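3-hydroxyisobutyrate dehydrogenase (Salmonella typhimurium, PDB 3G0O) catalyses the NAD(P)-dependent oxidation of 3-hydroxyisobutyrate to methylmalonate semialdehyde, a step of valine catabolism. Local coordinates at the interface of chains A and B. Sequence-based numbering; all coordinates share one arbitrary frame. Chains: chain A/B, 3-hydroxyisobutyrate dehydrogenase.

Contact 1: the interface of chains A and B. Residues chain A 129-130, 134, 141, 143, 164, 166, 178; chain B 212-213, 216-218.
A:Ser129 and A:Gly130 belong to the DxPVSGG substrate-binding motif of the beta-hydroxyacid dehydrogenases. The turn after helix 207-214 of chain B packs against this motif and against strands 140-145 and 164-169 of the NAD-binding domain. A:Tyr166 carries much of the contact, with CG anti to the carbonyl carbon. A:Tyr166 CB lies 4.0 Å from B:Val213 CG2. That methyl also meets ring atoms CG and CD2. Farther out, CE2 faces B:Val213 CA, while A:Tyr166 CE1 rests 3.7 Å from B:Asp212 CB. CZ then passes the B:Asp212 carbonyl. At the tip, the hydroxyl A:Tyr166 OH stands over one face of the B:His216 imidazole, towards its rim, 3.1 Å from B:His216 ND1. This is a close polar contact onto the ring face. B:His216 ND1 donates instead, nearly in its ring plane, to B:Asp212 O at 2.6 Å and 154° at the hydrogen. That bond helps hold the imidazole in place under the hydroxyl. The other branch of B:Val213, CG1, meets the selenium SE of A:Met143 at 3.9 Å and A:Val178 CG1 tip to tip. A:Thr141 OG1 donates to B:His216 O from above the carbonyl plane, at 2.4 Å, a very short and probably imprecise length. A:Ser129 OG, anti to its backbone N, accepts B:Ala218 N at 3.1 Å and 175°, almost straight.

Contact 2: the interface of chains A and B. Residues chain A 188, 191-192, 195, 264-266, 268-269, 272; chain B 188, 192, 195, 264-265, 268-269, 272.
B:Glu195 has CG anti to its backbone N (chi1 -178°) and an extended chain, so its carboxylate reaches the start of helix 264-281 in chain A. A:Leu265 has CG anti to its own carbonyl carbon (chi1 -63°), which sends its branches into chain B. The carboxylate then grips two amides in the first turn of the helix. B:Glu195 OE1 accepts A:Leu265 N at 2.8 Å (163° at the hydrogen), and B:Glu195 OE2 accepts A:Ala266 N, also at 2.8 Å. Both oxygens use their syn lone pairs. The partner's glutamate thus caps the N-terminal end of the helix, and the helix end probably favours a charged carboxylate. A:Glu195 likewise accepts B:Leu265 N through OE1. The B:Glu195 side chain runs past A:Pro264, the two pointing in opposite directions.

A:Leu265 CD1 presses on the backbone of B:Ala192, 3.4 Å from B:Ala192 CA. A:Leu265 CG meets B:Met272 SE, whose chain crosses obliquely, at 3.8 Å. A:Leu265 CD2 runs alongside B:Thr268 CG2, at 3.6 Å. B:Thr268 CG2 also abuts A:Pro264 CB at 3.5 Å. A:Thr268 and B:Thr268 point tip to tip, their OG1 atoms 3.5 Å apart. Each OG1 donates to Pro264 O of its own chain, in the carbonyl plane, which fixes the threonine rotation and turns its methyl to the partner. A:Val188 CG1 touches B:Ala192 CB at 3.7 Å. The site is two-fold symmetric. In each subunit, it joins the long helix 174-202 to the first turns of helix 264-281, within the all-helical C-terminal part of the chain.

Contact 1: the interface of chains A and B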
ATOM      1  N   SER A 129     -11.571   1.486  10.710  1.00 14.77           N
ATOM      2  CA  SER A 129     -10.501   0.781  10.025  1.00 16.95           C
ATOM      3  C   SER A 129      -9.283   0.707  10.943  1.00 16.80           C
ATOM      4  O   SER A 129      -9.343   1.128  12.102  1.00 17.16           O
ATOM      5  CB  SER A 129     -10.127   1.481   8.716  1.00 14.90           C
ATOM      6  OG  SER A 129      -9.164   0.713   8.009  1.00 16.65           O
ATOM      7  N   GLY A 130      -8.187   0.159  10.428  1.00 17.94           N
ATOM      8  CA  GLY A 130      -6.979   0.045  11.224  1.00 19.45           C
ATOM      9  C   GLY A 130      -6.516  -1.383  11.458  1.00 19.12           C
ATOM     10  O   GLY A 130      -5.360  -1.607  11.808  1.00 20.72           O
ATOM     11  N   LYS A 134      -4.664  -3.390  15.770  1.00 23.57           N
ATOM     12  CA  LYS A 134      -4.853  -2.040  16.282  1.00 23.14           C
ATOM     13  C   LYS A 134      -6.106  -1.973  17.150  1.00 22.15           C
ATOM     14  O   LYS A 134      -6.106  -1.352  18.214  1.00 21.90           O
ATOM     15  CB  LYS A 134      -4.974  -1.040  15.129  1.00 23.62           C
ATOM     16  CG  LYS A 134      -3.672  -0.334  14.763  1.00 27.57           C
ATOM     17  CD  LYS A 134      -3.954   0.761  13.740  1.00 30.09           C
ATOM     18  CE  LYS A 134      -2.776   1.688  13.538  1.00 30.69           C
ATOM     19  NZ  LYS A 134      -3.128   2.747  12.545  1.00 32.35           N
ATOM     20  N   THR A 141      -9.124   3.583  13.721  1.00 16.88           N
ATOM     21  CA  THR A 141      -9.196   4.839  12.995  1.00 16.47           C
ATOM     22  C   THR A 141     -10.685   4.962  12.716  1.00 17.11           C
ATOM     23  O   THR A 141     -11.306   4.028  12.206  1.00 17.32           O
ATOM     24  CB  THR A 141      -8.420   4.804  11.672  1.00 14.90           C
ATOM     25  OG1 THR A 141      -7.022   4.969  11.941  1.00 17.30           O
ATOM     26  CG2 THR A 141      -8.879   5.930  10.754  1.00 17.49           C
HETATM   27  N   MSE A 143     -13.808   7.201  10.921  1.00 17.22           N
HETATM   28  CA  MSE A 143     -14.192   8.224   9.960  1.00 18.57           C
HETATM   29  C   MSE A 143     -15.663   8.465  10.274  1.00 16.64           C
HETATM   30  O   MSE A 143     -16.556   7.791   9.757  1.00 16.85           O
HETATM   31  CB  MSE A 143     -13.968   7.735   8.521  1.00 20.92           C
HETATM   32  CG  MSE A 143     -14.327   6.286   8.247  1.00 26.15           C
HETATM   33 SE   MSE A 143     -13.033   5.445   7.036  1.00 32.82          SE
HETATM   34  CE  MSE A 143     -12.080   4.405   8.356  1.00 30.99           C
ATOM     35  N   ASN A 164      -7.315   7.538  16.439  1.00 21.74           N
ATOM     36  CA  ASN A 164      -7.460   8.571  15.416  1.00 20.87           C
ATOM     37  C   ASN A 164      -8.913   8.684  14.975  1.00 20.91           C
ATOM     38  O   ASN A 164      -9.448   7.788  14.317  1.00 19.97           O
ATOM     39  CB  ASN A 164      -6.590   8.270  14.193  1.00 22.33           C
ATOM     40  CG  ASN A 164      -5.107   8.363  14.494  1.00 23.77           C
ATOM     41  OD1 ASN A 164      -4.428   7.351  14.632  1.00 25.60           O
ATOM     42  ND2 ASN A 164      -4.601   9.586  14.604  1.00 24.17           N
ATOM     43  N   TYR A 166     -11.559  11.020  12.882  1.00 18.87           N
ATOM     44  CA  TYR A 166     -11.698  12.086  11.902  1.00 19.67           C
ATOM     45  C   TYR A 166     -13.166  12.473  11.786  1.00 20.09           C
ATOM     46  O   TYR A 166     -13.996  11.671  11.361  1.00 19.78           O
ATOM     47  CB  TYR A 166     -11.160  11.616  10.542  1.00 17.48           C
ATOM     48  CG  TYR A 166      -9.691  11.271  10.584  1.00 18.08           C
ATOM     49  CD1 TYR A 166      -8.716  12.269  10.545  1.00 19.17           C
ATOM     50  CD2 TYR A 166      -9.271   9.951  10.743  1.00 17.44           C
ATOM     51  CE1 TYR A 166      -7.365  11.962  10.672  1.00 19.71           C
ATOM     52  CE2 TYR A 166      -7.918   9.635  10.873  1.00 21.29           C
ATOM     53  CZ  TYR A 166      -6.975  10.643  10.839  1.00 21.64           C
ATOM     54  OH  TYR A 166      -5.645  10.339  10.996  1.00 21.96           O
ATOM     55  N   VAL A 178     -16.729   8.295   3.167  1.00 13.33           N
ATOM     56  CA  VAL A 178     -15.283   8.178   3.308  1.00 12.19           C
ATOM     57  C   VAL A 178     -14.880   6.712   3.390  1.00 13.33           C
ATOM     58  O   VAL A 178     -13.874   6.310   2.802  1.00 13.01           O
ATOM     59  CB  VAL A 178     -14.785   8.929   4.557  1.00 11.92           C
ATOM     60  CG1 VAL A 178     -13.314   8.613   4.817  1.00 12.84           C
ATOM     61  CG2 VAL A 178     -14.970  10.425   4.356  1.00 12.75           C
TER
ATOM     62  N   ASP B 212      -5.350  11.985   5.222  1.00 15.29           N
ATOM     63  CA  ASP B 212      -5.088  11.622   6.613  1.00 16.61           C
ATOM     64  C   ASP B 212      -5.760  10.312   7.004  1.00 15.76           C
ATOM     65  O   ASP B 212      -5.162   9.485   7.681  1.00 16.30           O
ATOM     66  CB  ASP B 212      -5.551  12.732   7.566  1.00 19.49           C
ATOM     67  CG  ASP B 212      -4.739  14.002   7.421  1.00 23.56           C
ATOM     68  OD1 ASP B 212      -3.532  13.907   7.111  1.00 24.32           O
ATOM     69  OD2 ASP B 212      -5.303  15.096   7.630  1.00 25.72           O
ATOM     70  N   VAL B 213      -7.006  10.125   6.580  1.00 15.89           N
ATOM     71  CA  VAL B 213      -7.730   8.902   6.907  1.00 14.78           C
ATOM     72  C   VAL B 213      -7.025   7.685   6.323  1.00 14.33           C
ATOM     73  O   VAL B 213      -6.700   6.743   7.045  1.00 12.14           O
ATOM     74  CB  VAL B 213      -9.179   8.940   6.363  1.00 14.76           C
ATOM     75  CG1 VAL B 213      -9.823   7.555   6.454  1.00 13.25           C
ATOM     76  CG2 VAL B 213      -9.998   9.963   7.130  1.00 13.03           C
ATOM     77  N   HIS B 216      -3.845   6.349   7.761  1.00 17.03           N
ATOM     78  CA  HIS B 216      -4.000   5.852   9.125  1.00 17.43           C
ATOM     79  C   HIS B 216      -4.976   4.683   9.130  1.00 17.98           C
ATOM     80  O   HIS B 216      -5.507   4.303  10.175  1.00 18.50           O
ATOM     81  CB  HIS B 216      -4.509   6.952  10.058  1.00 19.17           C
ATOM     82  CG  HIS B 216      -3.492   8.016  10.333  1.00 19.52           C
ATOM     83  ND1 HIS B 216      -3.252   9.060   9.466  1.00 19.87           N
ATOM     84  CD2 HIS B 216      -2.609   8.159  11.350  1.00 21.95           C
ATOM     85  CE1 HIS B 216      -2.263   9.800   9.937  1.00 22.10           C
ATOM     86  NE2 HIS B 216      -1.855   9.275  11.078  1.00 23.25           N
ATOM     87  N   ALA B 217      -5.197   4.108   7.953  1.00 14.67           N
ATOM     88  CA  ALA B 217      -6.122   2.994   7.811  1.00 15.77           C
ATOM     89  C   ALA B 217      -5.516   1.822   7.034  1.00 14.90           C
ATOM     90  O   ALA B 217      -4.366   1.876   6.595  1.00 15.44           O
ATOM     91  CB  ALA B 217      -7.399   3.472   7.139  1.00 12.39           C
ATOM     92  N   ALA B 218      -6.308   0.768   6.869  1.00 14.55           N
ATOM     93  CA  ALA B 218      -5.866  -0.440   6.185  1.00 16.50           C
ATOM     94  C   ALA B 218      -5.715  -0.318   4.667  1.00 15.72           C
ATOM     95  O   ALA B 218      -5.141  -1.203   4.032  1.00 16.40           O
ATOM     96  CB  ALA B 218      -6.813  -1.594   6.523  1.00 15.16           C
TER

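Contact 2: the interface of chains A and B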
ATOM      1  N   VAL A 188      -8.779  -2.872  -4.073  1.00  9.67           N
ATOM      2  CA  VAL A 188      -7.845  -2.873  -5.190  1.00 10.97           C
ATOM      3  C   VAL A 188      -6.477  -3.362  -4.731  1.00 11.18           C
ATOM      4  O   VAL A 188      -5.805  -4.099  -5.447  1.00  9.59           O
ATOM      5  CB  VAL A 188      -7.704  -1.463  -5.803  1.00 11.00           C
ATOM      6  CG1 VAL A 188      -6.536  -1.428  -6.783  1.00 12.10           C
ATOM      7  CG2 VAL A 188      -8.999  -1.080  -6.515  1.00 10.60           C
ATOM      8  N   ALA A 191      -6.409  -7.189  -4.419  1.00 11.28           N
ATOM      9  CA  ALA A 191      -6.384  -7.777  -5.753  1.00 12.39           C
ATOM     10  C   ALA A 191      -5.045  -7.562  -6.460  1.00 12.40           C
ATOM     11  O   ALA A 191      -4.544  -8.465  -7.130  1.00 11.76           O
ATOM     12  CB  ALA A 191      -7.538  -7.213  -6.607  1.00 10.99           C
ATOM     13  N   ALA A 192      -4.468  -6.372  -6.315  1.00 11.99           N
ATOM     14  CA  ALA A 192      -3.187  -6.078  -6.946  1.00 12.95           C
ATOM     15  C   ALA A 192      -2.099  -6.952  -6.326  1.00 13.09           C
ATOM     16  O   ALA A 192      -1.232  -7.462  -7.029  1.00 10.29           O
ATOM     17  CB  ALA A 192      -2.839  -4.594  -6.784  1.00 11.77           C
ATOM     18  N   GLU A 195      -2.461 -10.356  -7.788  1.00 11.82           N
ATOM     19  CA  GLU A 195      -2.012 -10.379  -9.171  1.00 13.14           C
ATOM     20  C   GLU A 195      -0.491 -10.460  -9.233  1.00 13.29           C
ATOM     21  O   GLU A 195       0.065 -11.267  -9.981  1.00 14.50           O
ATOM     22  CB  GLU A 195      -2.509  -9.129  -9.906  1.00 11.72           C
ATOM     23  CG  GLU A 195      -2.131  -9.070 -11.380  1.00 13.27           C
ATOM     24  CD  GLU A 195      -2.872  -7.967 -12.107  1.00 15.13           C
ATOM     25  OE1 GLU A 195      -4.122  -7.967 -12.066  1.00 15.12           O
ATOM     26  OE2 GLU A 195      -2.208  -7.104 -12.715  1.00 16.18           O
ATOM     27  N   PRO A 264     -11.651   2.639 -13.502  1.00 12.88           N
ATOM     28  CA  PRO A 264     -10.921   1.611 -14.254  1.00 13.22           C
ATOM     29  C   PRO A 264     -10.420   0.468 -13.360  1.00 13.86           C
ATOM     30  O   PRO A 264     -10.657  -0.707 -13.642  1.00 12.09           O
ATOM     31  CB  PRO A 264      -9.776   2.398 -14.885  1.00 14.54           C
ATOM     32  CG  PRO A 264     -10.376   3.765 -15.077  1.00 13.98           C
ATOM     33  CD  PRO A 264     -11.117   3.985 -13.782  1.00 12.30           C
ATOM     34  N   LEU A 265      -9.736   0.819 -12.273  1.00 11.73           N
ATOM     35  CA  LEU A 265      -9.188  -0.186 -11.370  1.00 11.85           C
ATOM     36  C   LEU A 265     -10.194  -0.831 -10.409  1.00 12.45           C
ATOM     37  O   LEU A 265     -10.144  -2.038 -10.176  1.00 12.07           O
ATOM     38  CB  LEU A 265      -8.026   0.412 -10.575  1.00 11.66           C
ATOM     39  CG  LEU A 265      -6.818   0.850 -11.412  1.00 13.42           C
ATOM     40  CD1 LEU A 265      -5.864   1.660 -10.540  1.00 12.63           C
ATOM     41  CD2 LEU A 265      -6.108  -0.370 -11.999  1.00 12.03           C
ATOM     42  N   ALA A 266     -11.106  -0.039  -9.855  1.00 13.12           N
ATOM     43  CA  ALA A 266     -12.096  -0.579  -8.919  1.00 12.32           C
ATOM     44  C   ALA A 266     -13.085  -1.512  -9.601  1.00 12.01           C
ATOM     45  O   ALA A 266     -13.566  -2.470  -8.983  1.00 10.96           O
ATOM     46  CB  ALA A 266     -12.847   0.546  -8.230  1.00 13.26           C
ATOM     47  N   THR A 268     -12.328  -3.345 -12.146  1.00  9.68           N
ATOM     48  CA  THR A 268     -11.555  -4.550 -12.433  1.00 11.57           C
ATOM     49  C   THR A 268     -11.477  -5.415 -11.177  1.00 13.17           C
ATOM     50  O   THR A 268     -11.697  -6.620 -11.235  1.00 10.20           O
ATOM     51  CB  THR A 268     -10.120  -4.200 -12.904  1.00 14.57           C
ATOM     52  OG1 THR A 268     -10.195  -3.451 -14.123  1.00 16.66           O
ATOM     53  CG2 THR A 268      -9.296  -5.477 -13.141  1.00 14.60           C
ATOM     54  N   ALA A 269     -11.174  -4.796 -10.040  1.00 11.12           N
ATOM     55  CA  ALA A 269     -11.079  -5.538  -8.786  1.00 12.44           C
ATOM     56  C   ALA A 269     -12.420  -6.192  -8.446  1.00 12.19           C
ATOM     57  O   ALA A 269     -12.461  -7.332  -7.985  1.00 10.63           O
ATOM     58  CB  ALA A 269     -10.643  -4.605  -7.658  1.00 10.09           C
HETATM   59  N   MSE A 272     -12.774  -9.228 -10.415  1.00  9.71           N
HETATM   60  CA  MSE A 272     -11.904 -10.297  -9.925  1.00 11.57           C
HETATM   61  C   MSE A 272     -12.493 -10.996  -8.699  1.00 10.95           C
HETATM   62  O   MSE A 272     -12.548 -12.223  -8.645  1.00 11.05           O
HETATM   63  CB  MSE A 272     -10.514  -9.745  -9.604  1.00 12.51           C
HETATM   64  CG  MSE A 272      -9.748  -9.322 -10.845  1.00 14.71           C
HETATM   65 SE   MSE A 272      -8.188  -8.243 -10.446  1.00 24.63          SE
HETATM   66  CE  MSE A 272      -7.036  -9.626  -9.716  1.00 21.07           C
TER
ATOM     67  N   VAL B 188       0.525   0.110 -10.081  1.00  9.67           N
ATOM     68  CA  VAL B 188      -0.892  -0.051  -9.795  1.00 10.97           C
ATOM     69  C   VAL B 188      -1.278   0.767  -8.568  1.00 11.18           C
ATOM     70  O   VAL B 188      -2.347   1.371  -8.532  1.00  9.59           O
ATOM     71  CB  VAL B 188      -1.250  -1.534  -9.553  1.00 11.00           C
ATOM     72  CG1 VAL B 188      -2.666  -1.652  -8.996  1.00 12.10           C
ATOM     73  CG2 VAL B 188      -1.133  -2.311 -10.861  1.00 10.60           C
ATOM     74  N   ALA B 192      -4.134   3.493  -8.435  1.00 11.99           N
ATOM     75  CA  ALA B 192      -5.268   3.249  -7.553  1.00 12.95           C
ATOM     76  C   ALA B 192      -5.439   4.429  -6.600  1.00 13.09           C
ATOM     77  O   ALA B 192      -6.557   4.856  -6.328  1.00 10.29           O
ATOM     78  CB  ALA B 192      -5.062   1.950  -6.765  1.00 11.77           C
ATOM     79  N   GLU B 195      -7.054   7.172  -8.530  1.00 11.82           N
ATOM     80  CA  GLU B 195      -8.456   6.876  -8.781  1.00 13.14           C
ATOM     81  C   GLU B 195      -9.293   7.186  -7.545  1.00 13.29           C
ATOM     82  O   GLU B 195     -10.340   7.828  -7.640  1.00 14.50           O
ATOM     83  CB  GLU B 195      -8.620   5.405  -9.179  1.00 11.72           C
ATOM     84  CG  GLU B 195     -10.049   4.993  -9.508  1.00 13.27           C
ATOM     85  CD  GLU B 195     -10.107   3.624 -10.150  1.00 15.13           C
ATOM     86  OE1 GLU B 195      -9.439   3.429 -11.190  1.00 15.12           O
ATOM     87  OE2 GLU B 195     -10.815   2.745  -9.619  1.00 16.18           O
ATOM     88  N   PRO B 264      -5.088  -8.242 -15.205  1.00 12.88           N
ATOM     89  CA  PRO B 264      -6.264  -7.363 -15.218  1.00 13.22           C
ATOM     90  C   PRO B 264      -5.950  -5.947 -14.714  1.00 13.86           C
ATOM     91  O   PRO B 264      -6.263  -4.956 -15.375  1.00 12.09           O
ATOM     92  CB  PRO B 264      -7.249  -8.096 -14.311  1.00 14.54           C
ATOM     93  CG  PRO B 264      -6.881  -9.541 -14.518  1.00 13.98           C
ATOM     94  CD  PRO B 264      -5.374  -9.504 -14.499  1.00 12.30           C
ATOM     95  N   LEU B 265      -5.320  -5.857 -13.546  1.00 11.73           N
ATOM     96  CA  LEU B 265      -4.998  -4.562 -12.959  1.00 11.85           C
ATOM     97  C   LEU B 265      -3.782  -3.847 -13.559  1.00 12.45           C
ATOM     98  O   LEU B 265      -3.810  -2.632 -13.754  1.00 12.07           O
ATOM     99  CB  LEU B 265      -4.815  -4.710 -11.447  1.00 11.66           C
ATOM    100  CG  LEU B 265      -6.063  -5.161 -10.679  1.00 13.42           C
ATOM    101  CD1 LEU B 265      -5.675  -5.522  -9.249  1.00 12.63           C
ATOM    102  CD2 LEU B 265      -7.122  -4.058 -10.689  1.00 12.03           C
ATOM    103  N   THR B 268      -4.587  -2.316 -16.861  1.00  9.68           N
ATOM    104  CA  THR B 268      -5.420  -1.131 -16.678  1.00 11.57           C
ATOM    105  C   THR B 268      -4.539   0.055 -16.290  1.00 13.17           C
ATOM    106  O   THR B 268      -4.677   1.140 -16.843  1.00 10.20           O
ATOM    107  CB  THR B 268      -6.487  -1.358 -15.577  1.00 14.57           C
ATOM    108  OG1 THR B 268      -7.358  -2.423 -15.978  1.00 16.66           O
ATOM    109  CG2 THR B 268      -7.317  -0.083 -15.348  1.00 14.60           C
ATOM    110  N   ALA B 269      -3.628  -0.158 -15.345  1.00 11.12           N
ATOM    111  CA  ALA B 269      -2.738   0.914 -14.909  1.00 12.44           C
ATOM    112  C   ALA B 269      -1.879   1.406 -16.075  1.00 12.19           C
ATOM    113  O   ALA B 269      -1.656   2.607 -16.225  1.00 10.63           O
ATOM    114  CB  ALA B 269      -1.850   0.424 -13.766  1.00 10.09           C
HETATM  115  N   MSE B 272      -3.867   3.659 -18.124  1.00  9.71           N
HETATM  116  CA  MSE B 272      -4.069   4.951 -17.469  1.00 11.57           C
HETATM  117  C   MSE B 272      -2.849   5.861 -17.612  1.00 10.95           C
HETATM  118  O   MSE B 272      -2.979   7.026 -17.982  1.00 11.05           O
HETATM  119  CB  MSE B 272      -4.411   4.750 -15.991  1.00 12.51           C
HETATM  120  CG  MSE B 272      -5.780   4.125 -15.784  1.00 14.71           C
HETATM  121 SE   MSE B 272      -6.054   3.476 -13.978  1.00 24.63          SE
HETATM  122  CE  MSE B 272      -6.248   5.180 -13.065  1.00 21.07           C
TER

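The centres of contact 1 and contact 2 lie about 22 Å apart on one two-fold symmetric interface. Helix 174-202 of chain A runs through both, giving A:Val178 to contact 1 and its later turns to contact 2. Contact 2 straddles the two-fold axis and takes the same two helices from each chain. Contact 1 sets unlike parts together and has a twin with the chains exchanged. Its centre is about 8 Å from A:Lys179, the predicted active-site lysine, against about 16 Å for contact 2. Pairing of the subunits may therefore help shape the catalytic cleft, if this dimer is the biological one.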